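Local structure of Mypaa.01249.c (Mycobacterium paratuberculosis, 3RD5) at residues D106-Q111 against N115-F120; R155-S160 against Y165-L170. The protein is of unknown specific function but probably acts as an oxidoreductase of the short-chain dehydrogenase/reductase (SDR) family, built on a Rossmann-type fold. All blocks are in the same frame, centred on the assembly; numbering follows the deposited sequence.

Interaction 1. Residues D106-Q111 against N115-F120; sequences DGFESQ and NHLGHF
F108 and L117 carry the apolar half of this contact, where the lead-in and first turn of helix 110-126, a helix of the SDR Rossmann-type fold, meet the helix's next turns. One methyl makes the closest approach: L117 CD1 stands 3.6 Å from the centroid of the F108 ring, 14° off the ring normal, a CH-pi contact over the centre of the face, while L117 CB borders the CD2-CE2 side of the ring. The first torsion of F108 (chi1 -51°) sets CG anti to the carbonyl carbon and carries the ring toward the helix. D106 CB takes the opposite face, 3.8 Å above the ring plane and toward the rim, so the phenyl is held between its own chain and the leucine.

The polar half is backbone and cap. E109 is the N-cap, and its carboxylate OE2 accepts from Q111 N at 2.9 Å, met from above the carboxylate plane; OE1 accepts from I112 N, so both oxygens of one buried acid serve the opening turn. N115 N in turn gives a fairly straight bond to Q111 O (2.9 Å). The amide of Q111 is gripped at both ends, OE1 by A98 N and NE2 by P161 O as well as by Y159.

At 115-117 the helix widens into a pi-type turn. There N115 O receives N172 ND2 from helix 161-185 and also H119 ND1, 2.9 Å away; the oxygen lies nearly in the imidazole plane, whereas ND1 sits 48° out of the carbonyl plane.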
ATOM      1  N   ASP A 106       2.091 -10.599  16.293  1.00 17.98           N
ATOM      2  CA  ASP A 106       3.237 -11.374  15.833  1.00 17.87           C
ATOM      3  C   ASP A 106       4.606 -10.876  16.319  1.00 17.78           C
ATOM      4  O   ASP A 106       5.648 -11.431  15.945  1.00 20.01           O
ATOM      5  CB  ASP A 106       3.175 -11.451  14.290  1.00 17.08           C
ATOM      6  CG  ASP A 106       1.848 -12.042  13.812  1.00 20.04           C
ATOM      7  OD1 ASP A 106       1.640 -13.260  14.065  1.00 22.77           O
ATOM      8  OD2 ASP A 106       1.017 -11.282  13.279  1.00 18.81           O
ATOM      9  N   GLY A 107       4.586  -9.851  17.156  1.00 18.05           N
ATOM     10  CA  GLY A 107       5.806  -9.296  17.741  1.00 17.83           C
ATOM     11  C   GLY A 107       6.538  -8.285  16.924  1.00 17.85           C
ATOM     12  O   GLY A 107       7.710  -7.970  17.197  1.00 18.93           O
ATOM     13  N   PHE A 108       5.857  -7.737  15.917  1.00 15.65           N
ATOM     14  CA  PHE A 108       6.496  -6.745  15.075  1.00 15.08           C
ATOM     15  C   PHE A 108       6.279  -5.343  15.653  1.00 14.38           C
ATOM     16  O   PHE A 108       5.237  -5.058  16.229  1.00 14.67           O
ATOM     17  CB  PHE A 108       5.930  -6.743  13.644  1.00 14.98           C
ATOM     18  CG  PHE A 108       5.886  -8.089  12.963  1.00 15.40           C
ATOM     19  CD1 PHE A 108       6.893  -9.040  13.131  1.00 14.79           C
ATOM     20  CD2 PHE A 108       4.870  -8.358  12.049  1.00 14.81           C
ATOM     21  CE1 PHE A 108       6.818 -10.240  12.462  1.00 15.24           C
ATOM     22  CE2 PHE A 108       4.830  -9.579  11.348  1.00 15.60           C
ATOM     23  CZ  PHE A 108       5.800 -10.510  11.604  1.00 15.95           C
ATOM     24  N   GLU A 109       7.237  -4.432  15.465  1.00 14.33           N
ATOM     25  CA  GLU A 109       6.995  -3.011  15.759  1.00 14.07           C
ATOM     26  C   GLU A 109       5.793  -2.583  14.907  1.00 13.68           C
ATOM     27  O   GLU A 109       5.654  -2.998  13.744  1.00 13.61           O
ATOM     28  CB  GLU A 109       8.254  -2.179  15.504  1.00 13.31           C
ATOM     29  CG  GLU A 109       8.127  -0.692  15.764  1.00 14.34           C
ATOM     30  CD  GLU A 109       7.488   0.093  14.603  1.00 13.95           C
ATOM     31  OE1 GLU A 109       7.822  -0.235  13.440  1.00 14.39           O
ATOM     32  OE2 GLU A 109       6.658   1.009  14.850  1.00 13.75           O
ATOM     33  N   SER A 110       4.899  -1.786  15.475  1.00 13.60           N
ATOM     34  CA  SER A 110       3.589  -1.643  14.821  1.00 13.05           C
ATOM     35  C   SER A 110       3.601  -0.966  13.453  1.00 12.99           C
ATOM     36  O   SER A 110       2.799  -1.324  12.592  1.00 13.08           O
ATOM     37  CB  SER A 110       2.542  -1.015  15.757  1.00 13.39           C
ATOM     38  OG  SER A 110       2.770   0.375  15.960  1.00 15.29           O
ATOM     39  N   GLN A 111       4.493  -0.013  13.238  1.00 12.68           N
ATOM     40  CA  GLN A 111       4.512   0.683  11.948  1.00 12.39           C
ATOM     41  C   GLN A 111       5.078  -0.236  10.870  1.00 12.52           C
ATOM     42  O   GLN A 111       4.478  -0.380   9.803  1.00 12.60           O
ATOM     43  CB  GLN A 111       5.222   2.032  12.032  1.00 11.99           C
ATOM     44  CG  GLN A 111       4.568   2.960  13.037  1.00 12.81           C
ATOM     45  CD  GLN A 111       5.092   4.365  12.971  1.00 12.62           C
ATOM     46  OE1 GLN A 111       4.857   5.092  11.984  1.00 12.35           O
ATOM     47  NE2 GLN A 111       5.800   4.789  14.023  1.00 13.80           N
ATOM     48  N   ASN A 115       2.374  -1.441   8.088  1.00 11.71           N
ATOM     49  CA  ASN A 115       2.496  -0.735   6.822  1.00 11.04           C
ATOM     50  C   ASN A 115       3.231  -1.570   5.795  1.00 11.54           C
ATOM     51  O   ASN A 115       2.925  -1.503   4.608  1.00 12.19           O
ATOM     52  CB  ASN A 115       3.261   0.560   7.050  1.00 11.43           C
ATOM     53  CG  ASN A 115       2.554   1.552   7.965  1.00 11.59           C
ATOM     54  OD1 ASN A 115       1.381   1.368   8.326  1.00 12.55           O
ATOM     55  ND2 ASN A 115       3.265   2.623   8.354  1.00 11.86           N
ATOM     56  N   HIS A 116       4.218  -2.344   6.253  1.00 11.51           N
ATOM     57  CA  HIS A 116       4.989  -3.198   5.364  1.00 10.89           C
ATOM     58  C   HIS A 116       4.689  -4.695   5.520  1.00 11.52           C
ATOM     59  O   HIS A 116       4.279  -5.359   4.560  1.00 12.91           O
ATOM     60  CB  HIS A 116       6.510  -2.931   5.518  1.00 12.02           C
ATOM     61  CG  HIS A 116       7.360  -3.901   4.783  1.00 11.55           C
ATOM     62  ND1 HIS A 116       7.372  -3.997   3.410  1.00 13.29           N
ATOM     63  CD2 HIS A 116       8.221  -4.843   5.235  1.00 12.59           C
ATOM     64  CE1 HIS A 116       8.185  -4.980   3.046  1.00 13.48           C
ATOM     65  NE2 HIS A 116       8.723  -5.512   4.143  1.00 12.94           N
ATOM     66  N   LEU A 117       4.933  -5.267   6.698  1.00 11.54           N
ATOM     67  CA  LEU A 117       4.892  -6.735   6.793  1.00 12.42           C
ATOM     68  C   LEU A 117       3.538  -7.343   6.536  1.00 12.13           C
ATOM     69  O   LEU A 117       3.419  -8.369   5.857  1.00 12.57           O
ATOM     70  CB  LEU A 117       5.484  -7.250   8.128  1.00 12.55           C
ATOM     71  CG  LEU A 117       6.976  -6.916   8.333  1.00 11.88           C
ATOM     72  CD1 LEU A 117       7.419  -7.087   9.821  1.00 14.49           C
ATOM     73  CD2 LEU A 117       7.910  -7.736   7.410  1.00 13.20           C
ATOM     74  N   GLY A 118       2.487  -6.694   7.031  1.00 12.50           N
ATOM     75  CA  GLY A 118       1.145  -7.242   6.788  1.00 12.87           C
ATOM     76  C   GLY A 118       0.778  -7.166   5.291  1.00 12.00           C
ATOM     77  O   GLY A 118       0.171  -8.079   4.761  1.00 13.23           O
ATOM     78  N   HIS A 119       1.158  -6.081   4.647  1.00 12.08           N
ATOM     79  CA  HIS A 119       0.991  -5.907   3.192  1.00 12.04           C
ATOM     80  C   HIS A 119       1.836  -6.878   2.371  1.00 12.09           C
ATOM     81  O   HIS A 119       1.406  -7.390   1.339  1.00 12.77           O
ATOM     82  CB  HIS A 119       1.253  -4.465   2.777  1.00 12.63           C
ATOM     83  CG  HIS A 119       0.112  -3.533   3.076  1.00 11.66           C
ATOM     84  ND1 HIS A 119       0.313  -2.270   3.600  1.00 12.62           N
ATOM     85  CD2 HIS A 119      -1.216  -3.636   2.820  1.00 11.50           C
ATOM     86  CE1 HIS A 119      -0.870  -1.655   3.682  1.00 12.26           C
ATOM     87  NE2 HIS A 119      -1.826  -2.483   3.255  1.00 12.00           N
ATOM     88  N   PHE A 120       3.056  -7.147   2.844  1.00 11.84           N
ATOM     89  CA  PHE A 120       3.935  -8.124   2.215  1.00 12.40           C
ATOM     90  C   PHE A 120       3.270  -9.500   2.193  1.00 12.26           C
ATOM     91  O   PHE A 120       3.215 -10.165   1.148  1.00 13.16           O
ATOM     92  CB  PHE A 120       5.249  -8.166   3.000  1.00 12.18           C
ATOM     93  CG  PHE A 120       6.270  -9.134   2.456  1.00 12.49           C
ATOM     94  CD1 PHE A 120       7.164  -8.724   1.494  1.00 13.01           C
ATOM     95  CD2 PHE A 120       6.314 -10.454   2.877  1.00 13.97           C
ATOM     96  CE1 PHE A 120       8.104  -9.601   0.957  1.00 14.51           C
ATOM     97  CE2 PHE A 120       7.255 -11.339   2.343  1.00 14.72           C
ATOM     98  CZ  PHE A 120       8.131 -10.923   1.378  1.00 14.41           C
TER

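Interaction 2. Residues R155-S160 against Y165-L170; sequences RSRRYS and YSQSKL
R157 and Q167 meet through one corner of the guanidinium: NH2 approaches OE1 at 3.4 Å, with only 123° at the hydrogen, a weak bond. OE1 lies at the guanidinium edge, and the guanidinium and amide planes are turned 67° apart. Both chains reach far to meet, R157 running extended from CG to NE and Q167 extended beyond CG, with its CG anti to the backbone N (chi1 -174°). A water supplements the link, accepting from R157 NH1 at 3.1 Å and donating weakly to Q167 OE1. Stronger partners fix both groups: R157 NE donates to D151 O, while the Q167 amide takes N148 N on OE1 and gives NE2 to L152 O.

Within the helix, Y165 O is shared by K169 N (2.9 Å) and S168 OG (2.8 Å). K169 CG rests 3.6 Å above the plane of the Y165 ring, toward its rim. These two residues match the YxxxK signature of SDR enzymes, consistent with an active-site role.

Residues 155-160 belong to the long connection from strand 133-137 to helix 161-185, which leads on to strand 191-195, the parallel neighbour of 133-137, in a beta-alpha-beta connection; Y165, Q167 and K169 pack on helix 110-126.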
ATOM      1  N   ARG A 155      13.850  -3.515  18.633  1.00 16.62           N
ATOM      2  CA  ARG A 155      13.902  -4.213  19.931  1.00 17.80           C
ATOM      3  C   ARG A 155      15.052  -3.765  20.823  1.00 18.96           C
ATOM      4  O   ARG A 155      14.952  -3.848  22.073  1.00 19.14           O
ATOM      5  CB  ARG A 155      14.026  -5.719  19.672  1.00 18.73           C
ATOM      6  CG  ARG A 155      13.936  -6.567  20.931  1.00 24.09           C
ATOM      7  CD  ARG A 155      12.598  -6.466  21.590  1.00 30.56           C
ATOM      8  NE  ARG A 155      12.667  -7.092  22.912  1.00 37.28           N
ATOM      9  CZ  ARG A 155      13.071  -6.475  24.023  1.00 39.77           C
ATOM     10  NH1 ARG A 155      13.422  -5.177  24.012  1.00 37.41           N
ATOM     11  NH2 ARG A 155      13.108  -7.165  25.164  1.00 42.13           N
ATOM     12  N   SER A 156      16.131  -3.307  20.217  1.00 18.02           N
ATOM     13  CA  SER A 156      17.413  -3.042  20.923  1.00 19.37           C
ATOM     14  C   SER A 156      18.004  -1.679  20.594  1.00 17.93           C
ATOM     15  O   SER A 156      19.213  -1.457  20.738  1.00 19.75           O
ATOM     16  CB  SER A 156      18.420  -4.163  20.598  1.00 21.10           C
ATOM     17  OG  SER A 156      17.883  -5.430  20.980  1.00 25.07           O
ATOM     18  N   ARG A 157      17.147  -0.752  20.170  1.00 17.37           N
ATOM     19  CA  ARG A 157      17.550   0.589  19.803  1.00 15.94           C
ATOM     20  C   ARG A 157      16.388   1.550  20.140  1.00 16.01           C
ATOM     21  O   ARG A 157      15.241   1.216  19.907  1.00 16.95           O
ATOM     22  CB  ARG A 157      17.915   0.683  18.293  1.00 16.34           C
ATOM     23  CG  ARG A 157      16.809   0.332  17.323  1.00 15.43           C
ATOM     24  CD  ARG A 157      17.362   0.017  15.931  1.00 16.63           C
ATOM     25  NE  ARG A 157      16.360  -0.409  14.953  1.00 14.71           N
ATOM     26  CZ  ARG A 157      15.880   0.353  13.959  1.00 14.55           C
ATOM     27  NH1 ARG A 157      16.271   1.611  13.806  1.00 16.86           N
ATOM     28  NH2 ARG A 157      15.031  -0.185  13.107  1.00 14.94           N
ATOM     29  N   ARG A 158      16.707   2.709  20.691  1.00 16.23           N
ATOM     30  CA  ARG A 158      15.712   3.698  21.108  1.00 16.52           C
ATOM     31  C   ARG A 158      14.751   3.980  19.954  1.00 15.81           C
ATOM     32  O   ARG A 158      15.168   4.215  18.789  1.00 16.21           O
ATOM     33  CB  ARG A 158      16.389   4.998  21.536  1.00 17.99           C
ATOM     34  CG  ARG A 158      15.428   6.169  21.769  1.00 18.26           C
ATOM     35  CD  ARG A 158      16.234   7.474  22.039  1.00 21.83           C
ATOM     36  NE  ARG A 158      16.843   7.415  23.321  1.00 22.85           N
ATOM     37  CZ  ARG A 158      18.091   7.792  23.642  1.00 22.07           C
ATOM     38  NH1 ARG A 158      18.992   8.160  22.721  1.00 23.35           N
ATOM     39  NH2 ARG A 158      18.448   7.728  24.884  1.00 20.89           N
ATOM     40  N   TYR A 159      13.461   4.004  20.267  1.00 15.09           N
ATOM     41  CA  TYR A 159      12.436   4.261  19.277  1.00 14.41           C
ATOM     42  C   TYR A 159      12.346   5.734  18.898  1.00 14.68           C
ATOM     43  O   TYR A 159      12.471   6.622  19.740  1.00 15.66           O
ATOM     44  CB  TYR A 159      11.101   3.827  19.852  1.00 14.57           C
ATOM     45  CG  TYR A 159       9.895   3.843  18.919  1.00 13.44           C
ATOM     46  CD1 TYR A 159       9.761   2.897  17.890  1.00 14.12           C
ATOM     47  CD2 TYR A 159       8.859   4.753  19.125  1.00 15.70           C
ATOM     48  CE1 TYR A 159       8.594   2.886  17.127  1.00 14.66           C
ATOM     49  CE2 TYR A 159       7.718   4.736  18.373  1.00 15.26           C
ATOM     50  CZ  TYR A 159       7.613   3.829  17.377  1.00 15.36           C
ATOM     51  OH  TYR A 159       6.380   3.845  16.666  1.00 17.89           O
ATOM     52  N   SER A 160      12.034   5.992  17.621  1.00 14.88           N
ATOM     53  CA  SER A 160      11.653   7.286  17.082  1.00 15.69           C
ATOM     54  C   SER A 160      10.321   7.103  16.350  1.00 15.06           C
ATOM     55  O   SER A 160      10.295   6.380  15.320  1.00 15.16           O
ATOM     56  CB  SER A 160      12.713   7.765  16.116  1.00 16.01           C
ATOM     57  OG  SER A 160      12.179   8.856  15.320  1.00 17.36           O
ATOM     58  N   TYR A 165       8.146   5.366  11.229  1.00 12.09           N
ATOM     59  CA  TYR A 165       7.325   5.635  10.035  1.00 11.49           C
ATOM     60  C   TYR A 165       8.190   5.583   8.770  1.00 11.60           C
ATOM     61  O   TYR A 165       7.877   4.885   7.801  1.00 12.09           O
ATOM     62  CB  TYR A 165       6.591   6.967  10.140  1.00 11.60           C
ATOM     63  CG  TYR A 165       5.546   7.162   9.048  1.00 11.81           C
ATOM     64  CD1 TYR A 165       4.507   6.241   8.861  1.00 12.09           C
ATOM     65  CD2 TYR A 165       5.630   8.220   8.172  1.00 12.91           C
ATOM     66  CE1 TYR A 165       3.571   6.409   7.861  1.00 12.30           C
ATOM     67  CE2 TYR A 165       4.709   8.394   7.182  1.00 13.07           C
ATOM     68  CZ  TYR A 165       3.674   7.496   7.036  1.00 13.22           C
ATOM     69  OH  TYR A 165       2.766   7.678   5.982  1.00 14.38           O
ATOM     70  N   SER A 166       9.272   6.329   8.776  1.00 11.89           N
ATOM     71  CA  SER A 166      10.143   6.428   7.617  1.00 11.98           C
ATOM     72  C   SER A 166      10.713   5.088   7.203  1.00 11.89           C
ATOM     73  O   SER A 166      10.801   4.768   5.994  1.00 12.00           O
ATOM     74  CB  SER A 166      11.279   7.411   7.880  1.00 12.70           C
ATOM     75  OG  SER A 166      10.807   8.745   8.073  1.00 13.96           O
ATOM     76  N   GLN A 167      11.098   4.232   8.171  1.00 11.72           N
ATOM     77  CA  GLN A 167      11.593   2.911   7.813  1.00 12.26           C
ATOM     78  C   GLN A 167      10.518   2.149   7.043  1.00 10.74           C
ATOM     79  O   GLN A 167      10.806   1.475   6.049  1.00 12.14           O
ATOM     80  CB  GLN A 167      12.052   2.087   9.051  1.00 12.92           C
ATOM     81  CG  GLN A 167      12.693   0.765   8.657  1.00 13.05           C
ATOM     82  CD  GLN A 167      13.061  -0.160   9.823  1.00 13.52           C
ATOM     83  OE1 GLN A 167      14.210  -0.635   9.885  1.00 14.52           O
ATOM     84  NE2 GLN A 167      12.077  -0.542  10.635  1.00 12.80           N
ATOM     85  N   SER A 168       9.281   2.226   7.534  1.00 10.76           N
ATOM     86  CA  SER A 168       8.180   1.502   6.901  1.00 10.90           C
ATOM     87  C   SER A 168       7.851   2.002   5.496  1.00 10.58           C
ATOM     88  O   SER A 168       7.513   1.217   4.614  1.00 11.46           O
ATOM     89  CB  SER A 168       6.928   1.490   7.807  1.00 12.33           C
ATOM     90  OG  SER A 168       6.190   2.692   7.772  1.00 12.78           O
ATOM     91  N   LYS A 169       7.960   3.309   5.320  1.00 11.19           N
ATOM     92  CA  LYS A 169       7.664   3.960   4.015  1.00 11.62           C
ATOM     93  C   LYS A 169       8.747   3.705   2.981  1.00 11.29           C
ATOM     94  O   LYS A 169       8.492   3.530   1.785  1.00 11.70           O
ATOM     95  CB  LYS A 169       7.305   5.420   4.210  1.00 11.96           C
ATOM     96  CG  LYS A 169       6.046   5.635   5.040  1.00 11.67           C
ATOM     97  CD  LYS A 169       4.793   5.223   4.291  1.00 12.50           C
ATOM     98  CE  LYS A 169       3.973   4.159   4.968  1.00 13.11           C
ATOM     99  NZ  LYS A 169       2.834   3.759   4.074  1.00 13.60           N
ATOM    100  N   LEU A 170       9.997   3.639   3.428  1.00 11.47           N
ATOM    101  CA  LEU A 170      11.096   3.176   2.608  1.00 12.28           C
ATOM    102  C   LEU A 170      10.905   1.698   2.237  1.00 11.48           C
ATOM    103  O   LEU A 170      11.066   1.317   1.073  1.00 11.66           O
ATOM    104  CB  LEU A 170      12.421   3.419   3.348  1.00 12.42           C
ATOM    105  CG  LEU A 170      13.650   2.848   2.640  1.00 12.05           C
ATOM    106  CD1 LEU A 170      13.887   3.401   1.206  1.00 14.44           C
ATOM    107  CD2 LEU A 170      14.900   3.046   3.481  1.00 14.44           C
TER
HETATM  108  O   HOH W   1      15.309   2.140  10.935  1.00 21.47           O

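Overall arrangement
Interactions 1 and 2 lie on the same side of the molecule, their centres about 12 Å apart. Interaction 1 is internal to helix 110-126 and its lead-in; interaction 2 ties a loop to helix 161-185. Two probable hydrogen bonds connect them: Q111 NE2 to Y159 OH (2.9 Å) ties the first turn of one helix to the loop, and N115 ND2 to S168 OG (3.0 Å) bridges the helices. Q111 OE1 also packs 3.2 Å from Y165 CB. N115, Y165 and K169 occur where SDR enzymes carry their Asn-Tyr-Lys active-site residues, so the region between the two contacts probably borders the active site, while the R157 link lies toward the periphery.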